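Local structure of luciferase-like enzymeAMP-CoA-ligase (Zophobas atratus, 4W8O) at residues R4-K9 with G350-R355; R119-E124 with L140-I145; L191-C196 with T386-N391; E251-L256 with T278-P283. The protein probably catalyses ATP-dependent activation of a carboxylic acid and its ligation to coenzyme A, as an AMP-CoA ligase related to beetle luciferases. All blocks are in the same frame, centred on the assembly; numbering follows the deposited sequence.

Overall arrangement
Contacts 2 and 3 belong to one eight-stranded mixed sheet: contact 2 pairs parallel strands within a buried beta-alpha-beta unit, while contact 3, about 21 Å away between centres, attaches the short outermost strand 387-388 at one edge and is only partly buried. Contact 1, also partly buried, brings an edge strand of the five-stranded antiparallel sheet against an edge strand of the nine-stranded mixed sheet. Contact 4 lies furthest from the centre of the chain, yet its valine and leucine are buried. Contact 2 combines regular backbone bonds with branched aliphatics round one phenylalanine, contact 3 backbone bonds with two tyrosines; contact 1 has one backbone bond, a CA-H...O contact and a bridging water, contact 4 mainly apolar touches and no hydrogen bond.

Contact 1 (R4-K9 with G350-R355); sequences RILKGK and GKVSPR
Lys9 holds CG in the crowded position between its backbone N and carbonyl carbon (chi1 77°) and is extended beyond it, so its methylenes run alongside the ring of Pro354, both pointing the same way. Lys9 CG lies 3.9 Å from Pro354 CB, CE stays beside CG of the same ring, and the ammonium group continues to the carbonyl O of Tyr211 on helix 199-211. Val352 places CG1 anti to its backbone N (chi1 179°), which leaves CG2 turned to Leu6. The two side chains cross obliquely, Val352 CG2 sitting 3.6 Å from Leu6 CB, and Leu358 of strand 357-362 touches both. Strand 6-7 is an outermost strand of the five-stranded antiparallel sheet and 351-352 one of the nine-stranded mixed sheet, so the contact joins two sheet edges that are not themselves paired as strands. The CA atoms come nearest at Gly8 and Pro354, and the CA-H of Gly8 points almost straight at Ser353 O (CA to O 3.3 Å, 166° at the hydrogen). With no side chain on Gly8, that carbonyl can sit directly against CA. Beyond it, Arg355 N donates to Lys9 O at 2.8 Å; this bond is bent, and the donor stands above the carbonyl plane. A water spans the gap between the segments, accepting from Lys9 N at 3.0 Å and donating to Val352 O at 3.1 Å. The Arg355 side chain leads off to salt bridges with Glu10 and Asp382 and a cation-pi contact with Phe11.

Contact 2 (R119-E124 with L140-I145); sequences RIIFVE and LSCEII
Ile145 is the most deeply covered side chain of the contact; it has CG1 anti to the carbonyl carbon and CG2 anti to the backbone N and so spreads over two neighbours. Its CB stands over one face of the Phe122 ring, 4.2 Å from the centroid, in a CH-pi contact displaced toward the rim. Ile145 CG2 reaches Phe122 CE2 at 3.7 Å, while CD1 crosses obliquely to Ile120 CG2. Beneath these tightly packed side chains three fairly straight bonds pair the parallel strands, Ile121 N to Glu143 O, Ile145 N to Ile121 O and Val123 N to Ile145 O, each 2.9 Å long. The strands belong to a beta-alpha-beta unit whose helix 128-138 covers the other face. There Val123 CG1 meets Ile144 CG2 at 3.6 Å, and Ile121 CG2 is wedged beside Cys142 SG at 3.7 Å. Toward Arg119 the pairing loosens: Glu143 N donates to Arg119 O over a long 3.3 Å, from above the carbonyl plane, and a water donates to that oxygen at 2.7 Å while accepting weakly from Glu143 N. At this more exposed end the extended Glu143 lays OE1 along Ile120 CG1, its OE2 salt-bridged to Lys65, as Arg119 is to Asp71.

Contact 3 (L191-C196 with T386-N391); sequences LPKAIC and TGYYRN
The segments run antiparallel, with Ile195 and Tyr388 a non-hydrogen-bonded pair (CA to CA 4.9 Å) flanked by bonds from Tyr389 N to Ala194 O (3.0 Å) and from Cys196 N to Gly387 O (2.9 Å), the latter nearly along the C=O axis. Thr386 N adds a bond to Cys196 O at 3.0 Å. On one side of the strands Lys193 covers one face of the Tyr388 ring, its CB 3.7 Å from the ring centroid and only 5° off the normal, a well-centred CH-pi contact. The lysine bends at chi2 (125°), and its CD comes down on Tyr388 CE2 at 3.5 Å. Ile195 CG1 approaches the same ring at its edge. On the other side Cys196 SG meets the edge of the Tyr389 ring, a sulfur-aromatic contact, and packs on Tyr389 CB at 3.7 Å, next to Ala194 CB; Met182 of strand 179-184 touches both Cys196 and Tyr389. Lys193 closes the Ser/Thr/Gly-rich signature motif of AMP-forming ligases, and its backbone N is hydrogen-bonded to Ser185 OG. Because the tyrosine holds the chain through C-H groups, the contact probably steadies the lysine stem while, between these two segments, leaving its ammonium group unengaged.

Contact 4 (E251-L256 with T278-P283); sequences EGEKTL and TNVPNP
Val280 carries this contact, and its rotamer, with CG1 anti to the backbone N (chi1 173°), sends its two methyls to different parts of helix 252-262. CG2 presses on the backbone of the first turn, 3.5 Å from Gly252 C and close to Glu253 N, an approach made possible by the bare CA of Gly252. CG1 meets Leu256 CD1 tip to tip at 3.7 Å, the leucine holding CG anti to its carbonyl carbon and its chain stretched toward the loop. Glu253 starts with CG anti to the backbone N but bends at chi2 (88°), and so crosses over Val280, with OE2 3.8 Å from Val280 CG1. Its OE1 forms a salt bridge with Arg285 and a hydrogen bond with the hydroxyl of Tyr286, the residue that also touches Leu256. At the helix start, the carbonyl of N-cap residue Glu251 takes Thr255 N at 3.0 Å and also Thr255 OG1 at 2.7 Å, the hydroxyl standing above the carbonyl plane. No hydrogen bond joins the two segments. Direct contact is therefore mainly van der Waals packing on Val280, while Arg285, which also binds Pro281 O, ties the Glu253 carboxylate to the loop and would probably favour its ionised form.

Contact 1 (R4-K9 with G350-R355)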
loop_
_atom_site.group_PDB
_atom_site.type_symbol
_atom_site.label_atom_id
_atom_site.label_comp_id
_atom_site.label_asym_id
_atom_site.label_seq_id
_atom_site.Cartn_x
_atom_site.Cartn_y
_atom_site.Cartn_z
ATOM N N ARG A 4 -7.469 -24.829 -15.978
ATOM C CA ARG A 4 -6.208 -24.165 -16.292
ATOM C C ARG A 4 -5.803 -23.170 -15.211
ATOM O O ARG A 4 -6.597 -22.818 -14.330
ATOM C CB ARG A 4 -6.293 -23.466 -17.653
ATOM C CG ARG A 4 -7.367 -22.394 -17.745
ATOM C CD ARG A 4 -7.407 -21.773 -19.130
ATOM N NE ARG A 4 -8.187 -20.531 -19.164
ATOM C CZ ARG A 4 -9.519 -20.455 -19.172
ATOM N NH1 ARG A 4 -10.272 -21.553 -19.132
ATOM N NH2 ARG A 4 -10.110 -19.262 -19.213
ATOM N N ILE A 5 -4.545 -22.745 -15.294
ATOM C CA ILE A 5 -3.978 -21.737 -14.421
ATOM C C ILE A 5 -3.962 -20.422 -15.193
ATOM O O ILE A 5 -3.359 -20.342 -16.258
ATOM C CB ILE A 5 -2.536 -22.109 -14.018
ATOM C CG1 ILE A 5 -2.536 -23.388 -13.173
ATOM C CG2 ILE A 5 -1.869 -20.958 -13.275
ATOM C CD1 ILE A 5 -1.161 -23.980 -12.942
ATOM N N LEU A 6 -4.629 -19.403 -14.663
ATOM C CA LEU A 6 -4.665 -18.094 -15.310
ATOM C C LEU A 6 -3.307 -17.403 -15.157
ATOM O O LEU A 6 -2.713 -17.418 -14.077
ATOM C CB LEU A 6 -5.755 -17.223 -14.693
ATOM C CG LEU A 6 -7.177 -17.794 -14.653
ATOM C CD1 LEU A 6 -8.092 -16.885 -13.846
ATOM C CD2 LEU A 6 -7.725 -18.003 -16.061
ATOM N N LYS A 7 -2.829 -16.793 -16.232
ATOM C CA LYS A 7 -1.507 -16.202 -16.249
ATOM C C LYS A 7 -1.596 -14.797 -16.797
ATOM O O LYS A 7 -2.091 -14.593 -17.904
ATOM C CB LYS A 7 -0.555 -17.039 -17.114
ATOM C CG LYS A 7 0.871 -16.497 -17.149
ATOM C CD LYS A 7 1.801 -17.316 -18.030
ATOM C CE LYS A 7 3.214 -16.739 -17.999
ATOM N NZ LYS A 7 4.011 -17.116 -19.199
ATOM N N GLY A 8 -1.100 -13.830 -16.033
ATOM C CA GLY A 8 -1.115 -12.436 -16.467
ATOM C C GLY A 8 -0.091 -12.165 -17.551
ATOM O O GLY A 8 0.760 -13.002 -17.829
ATOM N N LYS A 9 -0.173 -10.981 -18.154
ATOM C CA LYS A 9 0.711 -10.612 -19.251
ATOM C C LYS A 9 2.123 -10.413 -18.728
ATOM O O LYS A 9 2.318 -10.102 -17.552
ATOM C CB LYS A 9 0.223 -9.328 -19.936
ATOM C CG LYS A 9 0.530 -8.057 -19.152
ATOM C CD LYS A 9 0.068 -6.789 -19.859
ATOM C CE LYS A 9 0.430 -5.571 -19.022
ATOM N NZ LYS A 9 -0.181 -4.309 -19.513
ATOM N N GLY A 350 -12.018 -8.439 -11.991
ATOM C CA GLY A 350 -11.171 -8.178 -13.146
ATOM C C GLY A 350 -10.453 -9.439 -13.572
ATOM O O GLY A 350 -10.874 -10.550 -13.245
ATOM N N LYS A 351 -9.360 -9.253 -14.303
ATOM C CA LYS A 351 -8.513 -10.350 -14.750
ATOM C C LYS A 351 -7.175 -10.304 -14.021
ATOM O O LYS A 351 -6.777 -9.251 -13.519
ATOM C CB LYS A 351 -8.288 -10.248 -16.257
ATOM C CG LYS A 351 -9.579 -10.157 -17.065
ATOM C CD LYS A 351 -9.311 -10.064 -18.555
ATOM C CE LYS A 351 -8.669 -11.334 -19.087
ATOM N NZ LYS A 351 -8.720 -11.379 -20.573
ATOM N N VAL A 352 -6.484 -11.444 -14.003
ATOM C CA VAL A 352 -5.219 -11.605 -13.272
ATOM C C VAL A 352 -4.199 -10.539 -13.663
ATOM O O VAL A 352 -4.105 -10.156 -14.822
ATOM C CB VAL A 352 -4.604 -13.004 -13.491
ATOM C CG1 VAL A 352 -3.291 -13.139 -12.735
ATOM C CG2 VAL A 352 -5.567 -14.091 -13.026
ATOM N N SER A 353 -3.460 -10.043 -12.673
ATOM C CA SER A 353 -2.485 -8.978 -12.889
ATOM C C SER A 353 -1.233 -9.492 -13.626
ATOM O O SER A 353 -0.988 -10.702 -13.667
ATOM C CB SER A 353 -2.109 -8.334 -11.546
ATOM O OG SER A 353 -1.861 -9.326 -10.571
ATOM N N PRO A 354 -0.441 -8.573 -14.215
ATOM C CA PRO A 354 0.740 -9.010 -14.977
ATOM C C PRO A 354 1.703 -9.850 -14.144
ATOM O O PRO A 354 1.825 -9.636 -12.933
ATOM C CB PRO A 354 1.410 -7.694 -15.407
ATOM C CG PRO A 354 0.350 -6.660 -15.311
ATOM C CD PRO A 354 -0.604 -7.106 -14.239
ATOM N N ARG A 355 2.342 -10.815 -14.803
ATOM C CA ARG A 355 3.356 -11.673 -14.197
ATOM C C ARG A 355 2.870 -12.388 -12.939
ATOM O O ARG A 355 3.656 -12.678 -12.040
ATOM C CB ARG A 355 4.639 -10.867 -13.929
ATOM C CG ARG A 355 5.501 -10.706 -15.177
ATOM C CD ARG A 355 6.791 -9.951 -14.902
ATOM N NE ARG A 355 7.648 -10.633 -13.950
ATOM C CZ ARG A 355 8.590 -11.522 -14.253
ATOM N NH1 ARG A 355 8.829 -11.881 -15.512
ATOM N NH2 ARG A 355 9.302 -12.062 -13.273
HETATM O O HOH W 1 -2.209 -9.165 -17.031
#

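Contact 2 (R119-E124 with L140-I145)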
loop_
_atom_site.group_PDB
_atom_site.type_symbol
_atom_site.label_atom_id
_atom_site.label_comp_id
_atom_site.label_asym_id
_atom_site.label_seq_id
_atom_site.Cartn_x
_atom_site.Cartn_y
_atom_site.Cartn_z
ATOM N N ARG A 119 13.283 -0.460 17.138
ATOM C CA ARG A 119 14.324 0.306 17.795
ATOM C C ARG A 119 13.882 1.744 17.995
ATOM O O ARG A 119 14.236 2.381 18.974
ATOM C CB ARG A 119 15.596 0.282 16.970
ATOM C CG ARG A 119 16.703 1.081 17.610
ATOM C CD ARG A 119 18.033 0.571 17.159
ATOM N NE ARG A 119 19.112 1.455 17.569
ATOM C CZ ARG A 119 20.391 1.206 17.326
ATOM N NH1 ARG A 119 20.742 0.096 16.675
ATOM N NH2 ARG A 119 21.323 2.069 17.725
ATOM N N ILE A 120 13.125 2.254 17.038
ATOM C CA ILE A 120 12.584 3.595 17.119
ATOM C C ILE A 120 11.158 3.521 16.631
ATOM O O ILE A 120 10.848 2.733 15.724
ATOM C CB ILE A 120 13.335 4.586 16.210
ATOM C CG1 ILE A 120 14.762 4.809 16.710
ATOM C CG2 ILE A 120 12.596 5.918 16.142
ATOM C CD1 ILE A 120 15.654 5.526 15.721
ATOM N N ILE A 121 10.303 4.342 17.228
ATOM C CA ILE A 121 8.967 4.573 16.692
ATOM C C ILE A 121 8.702 6.072 16.559
ATOM O O ILE A 121 8.821 6.826 17.531
ATOM C CB ILE A 121 7.857 3.865 17.509
ATOM C CG1 ILE A 121 6.476 4.296 17.006
ATOM C CG2 ILE A 121 7.972 4.173 18.986
ATOM C CD1 ILE A 121 5.377 3.336 17.381
ATOM N N PHE A 122 8.377 6.492 15.341
ATOM C CA PHE A 122 7.900 7.850 15.066
ATOM C C PHE A 122 6.388 7.895 15.284
ATOM O O PHE A 122 5.652 7.066 14.738
ATOM C CB PHE A 122 8.223 8.263 13.625
ATOM C CG PHE A 122 9.690 8.524 13.380
ATOM C CD1 PHE A 122 10.570 7.475 13.177
ATOM C CD2 PHE A 122 10.184 9.819 13.347
ATOM C CE1 PHE A 122 11.925 7.707 12.951
ATOM C CE2 PHE A 122 11.531 10.061 13.125
ATOM C CZ PHE A 122 12.407 9.000 12.930
ATOM N N VAL A 123 5.928 8.881 16.052
ATOM C CA VAL A 123 4.527 8.949 16.465
ATOM C C VAL A 123 3.944 10.360 16.363
ATOM O O VAL A 123 4.585 11.333 16.732
ATOM C CB VAL A 123 4.373 8.423 17.911
ATOM C CG1 VAL A 123 4.989 9.390 18.911
ATOM C CG2 VAL A 123 2.905 8.180 18.258
ATOM N N GLU A 124 2.726 10.459 15.843
ATOM C CA GLU A 124 1.977 11.711 15.864
ATOM C C GLU A 124 1.620 12.068 17.304
ATOM O O GLU A 124 1.468 11.176 18.145
ATOM C CB GLU A 124 0.705 11.613 15.007
ATOM C CG GLU A 124 -0.291 10.565 15.497
ATOM C CD GLU A 124 -1.556 10.461 14.664
ATOM O OE1 GLU A 124 -1.624 11.027 13.550
ATOM O OE2 GLU A 124 -2.498 9.799 15.144
ATOM N N LEU A 140 8.484 -3.151 26.742
ATOM C CA LEU A 140 9.487 -2.960 25.709
ATOM C C LEU A 140 10.142 -1.603 25.863
ATOM O O LEU A 140 9.474 -0.611 26.162
ATOM C CB LEU A 140 8.850 -3.042 24.320
ATOM C CG LEU A 140 8.444 -4.425 23.824
ATOM C CD1 LEU A 140 7.675 -4.286 22.519
ATOM C CD2 LEU A 140 9.665 -5.318 23.645
ATOM N N SER A 141 11.452 -1.573 25.655
ATOM C CA SER A 141 12.176 -0.318 25.560
ATOM C C SER A 141 12.305 0.048 24.086
ATOM O O SER A 141 12.574 -0.804 23.239
ATOM C CB SER A 141 13.553 -0.425 26.211
ATOM O OG SER A 141 14.092 0.872 26.409
ATOM N N CYS A 142 12.088 1.318 23.788
ATOM C CA CYS A 142 12.079 1.797 22.421
ATOM C C CYS A 142 12.162 3.305 22.460
ATOM O O CYS A 142 11.497 3.936 23.273
ATOM C CB CYS A 142 10.785 1.379 21.719
ATOM S SG CYS A 142 10.656 1.877 19.982
ATOM N N GLU A 143 12.977 3.888 21.592
ATOM C CA GLU A 143 13.021 5.334 21.473
ATOM C C GLU A 143 11.751 5.803 20.757
ATOM O O GLU A 143 11.336 5.210 19.754
ATOM C CB GLU A 143 14.268 5.759 20.697
ATOM C CG GLU A 143 14.495 7.260 20.626
ATOM C CD GLU A 143 15.517 7.649 19.567
ATOM O OE1 GLU A 143 16.263 6.774 19.096
ATOM O OE2 GLU A 143 15.574 8.842 19.205
ATOM N N ILE A 144 11.128 6.847 21.290
ATOM C CA ILE A 144 9.989 7.483 20.645
ATOM C C ILE A 144 10.436 8.822 20.073
ATOM O O ILE A 144 11.160 9.564 20.725
ATOM C CB ILE A 144 8.829 7.701 21.637
ATOM C CG1 ILE A 144 8.241 6.344 22.075
ATOM C CG2 ILE A 144 7.753 8.578 21.006
ATOM C CD1 ILE A 144 7.303 6.436 23.259
ATOM N N ILE A 145 10.014 9.118 18.845
ATOM C CA ILE A 145 10.270 10.421 18.234
ATOM C C ILE A 145 8.927 10.979 17.772
ATOM O O ILE A 145 8.206 10.320 17.029
ATOM C CB ILE A 145 11.286 10.317 17.076
ATOM C CG1 ILE A 145 12.628 9.792 17.607
ATOM C CG2 ILE A 145 11.488 11.669 16.410
ATOM C CD1 ILE A 145 13.705 9.623 16.557
HETATM O O HOH W 2 15.793 2.610 21.132
#

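Contact 3 (L191-C196 with T386-N391)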
loop_
_atom_site.group_PDB
_atom_site.type_symbol
_atom_site.label_atom_id
_atom_site.label_comp_id
_atom_site.label_asym_id
_atom_site.label_seq_id
_atom_site.Cartn_x
_atom_site.Cartn_y
_atom_site.Cartn_z
ATOM N N LEU A 191 -4.026 -14.642 16.094
ATOM C CA LEU A 191 -3.620 -13.239 16.169
ATOM C C LEU A 191 -2.743 -12.850 14.983
ATOM O O LEU A 191 -2.167 -13.720 14.334
ATOM C CB LEU A 191 -2.848 -12.981 17.457
ATOM C CG LEU A 191 -3.581 -13.334 18.746
ATOM C CD1 LEU A 191 -2.607 -13.266 19.908
ATOM C CD2 LEU A 191 -4.784 -12.436 18.990
ATOM N N PRO A 192 -2.623 -11.538 14.705
ATOM C CA PRO A 192 -1.772 -11.107 13.604
ATOM C C PRO A 192 -0.325 -11.597 13.682
ATOM O O PRO A 192 0.195 -11.882 14.763
ATOM C CB PRO A 192 -1.831 -9.582 13.695
ATOM C CG PRO A 192 -3.174 -9.313 14.300
ATOM C CD PRO A 192 -3.376 -10.409 15.285
ATOM N N LYS A 193 0.293 -11.707 12.509
ATOM C CA LYS A 193 1.709 -12.011 12.372
ATOM C C LYS A 193 2.307 -10.981 11.436
ATOM O O LYS A 193 1.580 -10.329 10.685
ATOM C CB LYS A 193 1.895 -13.413 11.814
ATOM C CG LYS A 193 1.272 -14.492 12.693
ATOM C CD LYS A 193 0.306 -15.362 11.905
ATOM C CE LYS A 193 -0.695 -16.065 12.800
ATOM N NZ LYS A 193 0.006 -16.722 13.929
ATOM N N ALA A 194 3.626 -10.823 11.502
ATOM C CA ALA A 194 4.305 -9.800 10.730
ATOM C C ALA A 194 4.700 -10.356 9.365
ATOM O O ALA A 194 5.647 -11.127 9.242
ATOM C CB ALA A 194 5.521 -9.271 11.474
ATOM N N ILE A 195 3.932 -9.958 8.357
ATOM C CA ILE A 195 4.217 -10.266 6.964
ATOM C C ILE A 195 5.483 -9.528 6.514
ATOM O O ILE A 195 5.576 -8.307 6.635
ATOM C CB ILE A 195 3.056 -9.790 6.073
ATOM C CG1 ILE A 195 1.786 -10.589 6.366
ATOM C CG2 ILE A 195 3.436 -9.890 4.600
ATOM C CD1 ILE A 195 0.513 -9.879 5.943
ATOM N N CYS A 196 6.456 -10.266 6.002
ATOM C CA CYS A 196 7.706 -9.660 5.522
ATOM C C CYS A 196 7.754 -9.596 4.009
ATOM O O CYS A 196 7.636 -10.634 3.343
ATOM C CB CYS A 196 8.905 -10.469 6.017
ATOM S SG CYS A 196 9.104 -10.387 7.807
ATOM N N THR A 386 8.009 -13.055 1.679
ATOM C CA THR A 386 9.055 -14.036 1.927
ATOM C C THR A 386 8.739 -14.941 3.114
ATOM O O THR A 386 9.284 -16.027 3.202
ATOM C CB THR A 386 10.427 -13.370 2.172
ATOM O OG1 THR A 386 10.311 -12.398 3.216
ATOM C CG2 THR A 386 10.909 -12.700 0.926
ATOM N N GLY A 387 7.869 -14.502 4.018
ATOM C CA GLY A 387 7.559 -15.275 5.222
ATOM C C GLY A 387 7.129 -14.363 6.349
ATOM O O GLY A 387 6.853 -13.186 6.112
ATOM N N TYR A 388 7.047 -14.902 7.566
ATOM C CA TYR A 388 6.744 -14.081 8.742
ATOM C C TYR A 388 8.048 -13.732 9.470
ATOM O O TYR A 388 9.026 -14.467 9.385
ATOM C CB TYR A 388 5.769 -14.794 9.697
ATOM C CG TYR A 388 4.337 -14.983 9.186
ATOM C CD1 TYR A 388 3.740 -14.064 8.310
ATOM C CD2 TYR A 388 3.566 -16.061 9.619
ATOM C CE1 TYR A 388 2.431 -14.234 7.871
ATOM C CE2 TYR A 388 2.252 -16.229 9.188
ATOM C CZ TYR A 388 1.690 -15.315 8.310
ATOM O OH TYR A 388 0.388 -15.485 7.877
ATOM N N TYR A 389 8.046 -12.615 10.191
ATOM C CA TYR A 389 9.252 -12.098 10.837
ATOM C C TYR A 389 9.812 -13.067 11.875
ATOM O O TYR A 389 10.997 -13.386 11.856
ATOM C CB TYR A 389 8.947 -10.747 11.488
ATOM C CG TYR A 389 10.153 -9.986 11.989
ATOM C CD1 TYR A 389 11.243 -9.725 11.151
ATOM C CD2 TYR A 389 10.193 -9.491 13.284
ATOM C CE1 TYR A 389 12.342 -9.004 11.605
ATOM C CE2 TYR A 389 11.289 -8.784 13.752
ATOM C CZ TYR A 389 12.355 -8.534 12.907
ATOM O OH TYR A 389 13.438 -7.827 13.377
ATOM N N ARG A 390 8.968 -13.524 12.793
ATOM C CA ARG A 390 9.404 -14.530 13.764
ATOM C C ARG A 390 8.532 -15.781 13.840
ATOM O O ARG A 390 8.886 -16.737 14.521
ATOM C CB ARG A 390 9.571 -13.890 15.142
ATOM C CG ARG A 390 10.791 -12.980 15.196
ATOM C CD ARG A 390 11.177 -12.584 16.605
ATOM N NE ARG A 390 10.661 -11.268 16.973
ATOM C CZ ARG A 390 11.367 -10.136 17.001
ATOM N NH1 ARG A 390 12.654 -10.105 16.667
ATOM N NH2 ARG A 390 10.766 -9.014 17.368
ATOM N N ASN A 391 7.413 -15.792 13.133
ATOM C CA ASN A 391 6.521 -16.930 13.147
ATOM C C ASN A 391 6.691 -17.780 11.872
ATOM O O ASN A 391 7.657 -17.587 11.124
ATOM C CB ASN A 391 5.089 -16.437 13.408
ATOM C CG ASN A 391 4.847 -16.153 14.885
ATOM O OD1 ASN A 391 5.040 -17.025 15.722
ATOM N ND2 ASN A 391 4.466 -14.926 15.210
#

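Contact 4 (E251-L256 with T278-P283)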
loop_
_atom_site.group_PDB
_atom_site.type_symbol
_atom_site.label_atom_id
_atom_site.label_comp_id
_atom_site.label_asym_id
_atom_site.label_seq_id
_atom_site.Cartn_x
_atom_site.Cartn_y
_atom_site.Cartn_z
ATOM N N GLU A 251 -14.995 12.947 2.652
ATOM C CA GLU A 251 -16.300 13.590 2.554
ATOM C C GLU A 251 -16.598 13.812 1.085
ATOM O O GLU A 251 -15.708 14.184 0.325
ATOM C CB GLU A 251 -16.327 14.929 3.283
ATOM C CG GLU A 251 -16.667 14.833 4.761
ATOM C CD GLU A 251 -15.442 14.841 5.653
ATOM O OE1 GLU A 251 -14.675 15.829 5.594
ATOM O OE2 GLU A 251 -15.255 13.872 6.428
ATOM N N GLY A 252 -17.848 13.590 0.695
ATOM C CA GLY A 252 -18.256 13.672 -0.703
ATOM C C GLY A 252 -17.912 14.993 -1.361
ATOM O O GLY A 252 -17.215 15.035 -2.372
ATOM N N GLU A 253 -18.402 16.067 -0.765
ATOM C CA GLU A 253 -18.238 17.413 -1.293
ATOM C C GLU A 253 -16.765 17.805 -1.408
ATOM O O GLU A 253 -16.311 18.270 -2.457
ATOM C CB GLU A 253 -18.944 18.402 -0.373
ATOM C CG GLU A 253 -19.214 19.746 -1.014
ATOM C CD GLU A 253 -20.534 19.790 -1.753
ATOM O OE1 GLU A 253 -20.612 20.500 -2.776
ATOM O OE2 GLU A 253 -21.500 19.127 -1.309
ATOM N N LYS A 254 -16.026 17.616 -0.317
ATOM C CA LYS A 254 -14.619 18.008 -0.279
ATOM C C LYS A 254 -13.793 17.193 -1.271
ATOM O O LYS A 254 -12.844 17.708 -1.843
ATOM C CB LYS A 254 -14.049 17.892 1.140
ATOM C CG LYS A 254 -14.830 18.705 2.165
ATOM C CD LYS A 254 -13.942 19.461 3.145
ATOM C CE LYS A 254 -14.722 20.577 3.835
ATOM N NZ LYS A 254 -13.830 21.548 4.531
ATOM N N THR A 255 -14.167 15.936 -1.485
ATOM C CA THR A 255 -13.465 15.096 -2.445
ATOM C C THR A 255 -13.661 15.635 -3.866
ATOM O O THR A 255 -12.707 15.718 -4.631
ATOM C CB THR A 255 -13.925 13.626 -2.371
ATOM O OG1 THR A 255 -13.663 13.097 -1.068
ATOM C CG2 THR A 255 -13.196 12.779 -3.400
ATOM N N LEU A 256 -14.888 16.021 -4.212
ATOM C CA LEU A 256 -15.143 16.607 -5.530
ATOM C C LEU A 256 -14.402 17.932 -5.697
ATOM O O LEU A 256 -13.849 18.206 -6.761
ATOM C CB LEU A 256 -16.641 16.784 -5.782
ATOM C CG LEU A 256 -17.485 15.501 -5.817
ATOM C CD1 LEU A 256 -18.896 15.817 -6.297
ATOM C CD2 LEU A 256 -16.859 14.432 -6.699
ATOM N N THR A 278 -21.745 9.864 -4.720
ATOM C CA THR A 278 -22.967 9.813 -5.513
ATOM C C THR A 278 -24.153 10.547 -4.869
ATOM O O THR A 278 -25.124 10.833 -5.539
ATOM C CB THR A 278 -23.368 8.360 -5.807
ATOM O OG1 THR A 278 -23.351 7.610 -4.591
ATOM C CG2 THR A 278 -22.394 7.724 -6.812
ATOM N N ASN A 279 -24.067 10.855 -3.579
ATOM C CA ASN A 279 -25.102 11.631 -2.907
ATOM C C ASN A 279 -24.789 13.125 -2.815
ATOM O O ASN A 279 -25.535 13.880 -2.194
ATOM C CB ASN A 279 -25.376 11.037 -1.529
ATOM C CG ASN A 279 -26.223 9.788 -1.610
ATOM O OD1 ASN A 279 -27.449 9.864 -1.692
ATOM N ND2 ASN A 279 -25.578 8.634 -1.612
ATOM N N VAL A 280 -23.699 13.563 -3.445
ATOM C CA VAL A 280 -23.441 14.992 -3.548
ATOM C C VAL A 280 -24.460 15.557 -4.530
ATOM O O VAL A 280 -24.543 15.086 -5.666
ATOM C CB VAL A 280 -22.012 15.304 -4.039
ATOM C CG1 VAL A 280 -21.851 16.799 -4.304
ATOM C CG2 VAL A 280 -20.982 14.829 -3.024
ATOM N N PRO A 281 -25.247 16.557 -4.099
ATOM C CA PRO A 281 -26.236 17.136 -5.008
ATOM C C PRO A 281 -25.592 18.037 -6.071
ATOM O O PRO A 281 -24.575 18.683 -5.802
ATOM C CB PRO A 281 -27.133 17.948 -4.068
ATOM C CG PRO A 281 -26.228 18.359 -2.957
ATOM C CD PRO A 281 -25.239 17.237 -2.788
ATOM N N ASN A 282 -26.180 18.057 -7.265
ATOM C CA ASN A 282 -25.741 18.936 -8.345
ATOM C C ASN A 282 -24.233 18.871 -8.610
ATOM O O ASN A 282 -23.556 19.898 -8.579
ATOM C CB ASN A 282 -26.156 20.383 -8.042
ATOM C CG ASN A 282 -27.642 20.522 -7.781
ATOM O OD1 ASN A 282 -28.463 20.109 -8.596
ATOM N ND2 ASN A 282 -27.997 21.117 -6.643
ATOM N N PRO A 283 -23.700 17.663 -8.887
ATOM C CA PRO A 283 -22.265 17.456 -9.120
ATOM C C PRO A 283 -21.689 18.226 -10.309
ATOM O O PRO A 283 -20.470 18.414 -10.387
ATOM C CB PRO A 283 -22.168 15.950 -9.390
ATOM C CG PRO A 283 -23.532 15.557 -9.847
ATOM C CD PRO A 283 -24.455 16.406 -9.039
#